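Local coordinates for protein restriction endonuclease AspBHI (Azoarcus sp., PDB 4OC8) that recognises DNA carrying modified bases and probably cuts it as an endonuclease, working as an assembly of four identical chains, at residues V298-A304 with R328-V334. Residues are numbered along the deposited sequence; the frame is centred on the assembly and turned at random.
Sequences VDFALEA and REFGVLV
The Phe330 ring has Phe300 CB over the centre of one face, a CH-pi contact 3.4 Å from the ring centroid, while Val298 CG2 meets its edge in plane, 3.9 Å from Phe330 CE1. The two phenylalanine rings run side by side with planes only 20° apart, but the slip between them is so large that they barely overlap. Both have CG lodged between the backbone N and the carbonyl carbon (chi1 62° in Phe300, 66° in Phe330), which turns them the same way. This is the parallel strand pair of a beta-alpha-beta unit, within the central sheet expected of a PD-(D/E)XK-type nuclease domain; helix 315-324 connects the strands. A bulky flat residue suits position 330, where the side chain also packs on Leu287 and Pro353 of its own chain and on Ile296 of the second subunit. Cutting Phe330 back to an alanine is likely to open a gap beside Val298 and take the aromatic face away from Phe300 CB. Further along the same face, Phe300 CD2 rests 3.7 Å from Val332 CG2, and Leu302 CD1 bridges to Val332 and Val334.

Ala301 and Glu303 do the backbone pairing: each uses both N and O, as when Val332 N meets Ala301 O at 2.9 Å. Ala301 is small enough to lie against Leu321 and Arg324 of the crossover helix. Just ahead of strand 330-335, Glu329 N donates to Asp299 OD1 at 3.3 Å, nearly along the C-O axis of that oxygen. The Asp299 carboxylate stands roughly perpendicular to the Arg328 guanidinium, with OD2 in a long salt bridge to NE at 3.7 Å; this charge probably eases the proximity of the Glu329 carboxylate. Glu303 sends OE1 to Arg320 and Arg324, while its CG lies 4.0 Å from Leu333 CD1.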
loop_
_atom_site.group_PDB
_atom_site.type_symbol
_atom_site.label_atom_id
_atom_site.label_comp_id
_atom_site.label_asym_id
_atom_site.label_seq_id
_atom_site.Cartn_x
_atom_site.Cartn_y
_atom_site.Cartn_z
ATOM N N VAL A 298 2.941 6.847 -5.809
ATOM C CA VAL A 298 3.796 6.045 -6.664
ATOM C C VAL A 298 2.979 5.681 -7.890
ATOM O O VAL A 298 1.773 5.467 -7.791
ATOM C CB VAL A 298 4.266 4.766 -5.943
ATOM C CG1 VAL A 298 5.200 5.121 -4.798
ATOM C CG2 VAL A 298 3.077 3.960 -5.435
ATOM N N ASP A 299 3.615 5.638 -9.052
ATOM C CA ASP A 299 2.887 5.292 -10.264
ATOM C C ASP A 299 3.123 3.841 -10.653
ATOM O O ASP A 299 4.188 3.283 -10.387
ATOM C CB ASP A 299 3.237 6.239 -11.419
ATOM C CG ASP A 299 4.736 6.468 -11.565
ATOM O OD1 ASP A 299 5.527 5.689 -10.993
ATOM O OD2 ASP A 299 5.123 7.432 -12.263
ATOM N N PHE A 300 2.121 3.221 -11.266
ATOM C CA PHE A 300 2.300 1.868 -11.784
ATOM C C PHE A 300 1.753 1.717 -13.192
ATOM O O PHE A 300 0.871 2.458 -13.603
ATOM C CB PHE A 300 1.672 0.822 -10.859
ATOM C CG PHE A 300 0.187 0.962 -10.698
ATOM C CD1 PHE A 300 -0.343 1.836 -9.759
ATOM C CD2 PHE A 300 -0.680 0.214 -11.471
ATOM C CE1 PHE A 300 -1.712 1.966 -9.601
ATOM C CE2 PHE A 300 -2.052 0.340 -11.319
ATOM C CZ PHE A 300 -2.567 1.216 -10.381
ATOM N N ALA A 301 2.287 0.753 -13.933
ATOM C CA ALA A 301 1.782 0.473 -15.272
ATOM C C ALA A 301 0.848 -0.726 -15.231
ATOM O O ALA A 301 1.142 -1.722 -14.583
ATOM C CB ALA A 301 2.929 0.222 -16.236
ATOM N N LEU A 302 -0.280 -0.624 -15.923
ATOM C CA LEU A 302 -1.257 -1.703 -15.969
ATOM C C LEU A 302 -1.173 -2.453 -17.299
ATOM O O LEU A 302 -0.983 -1.847 -18.354
ATOM C CB LEU A 302 -2.663 -1.143 -15.763
ATOM C CG LEU A 302 -3.822 -2.140 -15.741
ATOM C CD1 LEU A 302 -3.634 -3.155 -14.632
ATOM C CD2 LEU A 302 -5.150 -1.418 -15.580
ATOM N N GLU A 303 -1.299 -3.773 -17.240
ATOM C CA GLU A 303 -1.323 -4.600 -18.439
ATOM C C GLU A 303 -2.410 -5.639 -18.263
ATOM O O GLU A 303 -2.416 -6.375 -17.280
ATOM C CB GLU A 303 0.028 -5.283 -18.664
ATOM C CG GLU A 303 0.071 -6.194 -19.887
ATOM C CD GLU A 303 0.198 -5.434 -21.205
ATOM O OE1 GLU A 303 0.936 -4.425 -21.250
ATOM O OE2 GLU A 303 -0.438 -5.849 -22.197
ATOM N N ALA A 304 -3.343 -5.693 -19.205
ATOM C CA ALA A 304 -4.477 -6.600 -19.079
ATOM C C ALA A 304 -4.570 -7.540 -20.268
ATOM O O ALA A 304 -4.735 -7.107 -21.407
ATOM C CB ALA A 304 -5.759 -5.819 -18.917
ATOM N N ARG A 328 8.483 3.928 -13.886
ATOM C CA ARG A 328 7.456 3.806 -12.859
ATOM C C ARG A 328 7.880 2.819 -11.778
ATOM O O ARG A 328 8.772 1.999 -11.990
ATOM C CB ARG A 328 6.124 3.402 -13.489
ATOM C CG ARG A 328 5.788 4.231 -14.718
ATOM C CD ARG A 328 4.306 4.507 -14.843
ATOM N NE ARG A 328 4.066 5.838 -15.391
ATOM C CZ ARG A 328 4.060 6.118 -16.689
ATOM N NH1 ARG A 328 4.281 5.154 -17.576
ATOM N NH2 ARG A 328 3.831 7.359 -17.100
ATOM N N GLU A 329 7.244 2.913 -10.616
ATOM C CA GLU A 329 7.648 2.122 -9.459
ATOM C C GLU A 329 7.369 0.641 -9.647
ATOM O O GLU A 329 8.208 -0.201 -9.324
ATOM C CB GLU A 329 6.956 2.629 -8.191
ATOM C CG GLU A 329 6.986 4.142 -8.034
ATOM C CD GLU A 329 8.391 4.715 -8.009
ATOM O OE1 GLU A 329 9.323 4.007 -7.568
ATOM O OE2 GLU A 329 8.557 5.878 -8.434
ATOM N N PHE A 330 6.191 0.321 -10.170
ATOM C CA PHE A 330 5.839 -1.076 -10.405
ATOM C C PHE A 330 4.807 -1.289 -11.520
ATOM O O PHE A 330 4.361 -0.340 -12.169
ATOM C CB PHE A 330 5.375 -1.735 -9.103
ATOM C CG PHE A 330 4.087 -1.184 -8.560
ATOM C CD1 PHE A 330 4.063 0.030 -7.883
ATOM C CD2 PHE A 330 2.903 -1.889 -8.711
ATOM C CE1 PHE A 330 2.879 0.533 -7.375
ATOM C CE2 PHE A 330 1.719 -1.394 -8.206
ATOM C CZ PHE A 330 1.704 -0.181 -7.534
ATOM N N GLY A 331 4.447 -2.549 -11.743
ATOM C CA GLY A 331 3.450 -2.894 -12.737
ATOM C C GLY A 331 2.475 -3.949 -12.246
ATOM O O GLY A 331 2.837 -4.812 -11.449
ATOM N N VAL A 332 1.232 -3.872 -12.711
ATOM C CA VAL A 332 0.225 -4.885 -12.418
ATOM C C VAL A 332 -0.190 -5.569 -13.714
ATOM O O VAL A 332 -0.462 -4.908 -14.714
ATOM C CB VAL A 332 -1.046 -4.281 -11.768
ATOM C CG1 VAL A 332 -1.964 -5.388 -11.271
ATOM C CG2 VAL A 332 -0.689 -3.349 -10.634
ATOM N N LEU A 333 -0.228 -6.896 -13.695
ATOM C CA LEU A 333 -0.665 -7.665 -14.847
ATOM C C LEU A 333 -1.890 -8.468 -14.479
ATOM O O LEU A 333 -1.801 -9.425 -13.715
ATOM C CB LEU A 333 0.437 -8.605 -15.331
ATOM C CG LEU A 333 0.040 -9.529 -16.484
ATOM C CD1 LEU A 333 0.994 -9.364 -17.649
ATOM C CD2 LEU A 333 -0.004 -10.980 -16.036
ATOM N N VAL A 334 -3.035 -8.077 -15.022
ATOM C CA VAL A 334 -4.275 -8.807 -14.796
ATOM C C VAL A 334 -4.562 -9.714 -15.987
ATOM O O VAL A 334 -4.465 -9.291 -17.133
ATOM C CB VAL A 334 -5.453 -7.843 -14.572
ATOM C CG1 VAL A 334 -6.749 -8.615 -14.376
ATOM C CG2 VAL A 334 -5.172 -6.943 -13.380
#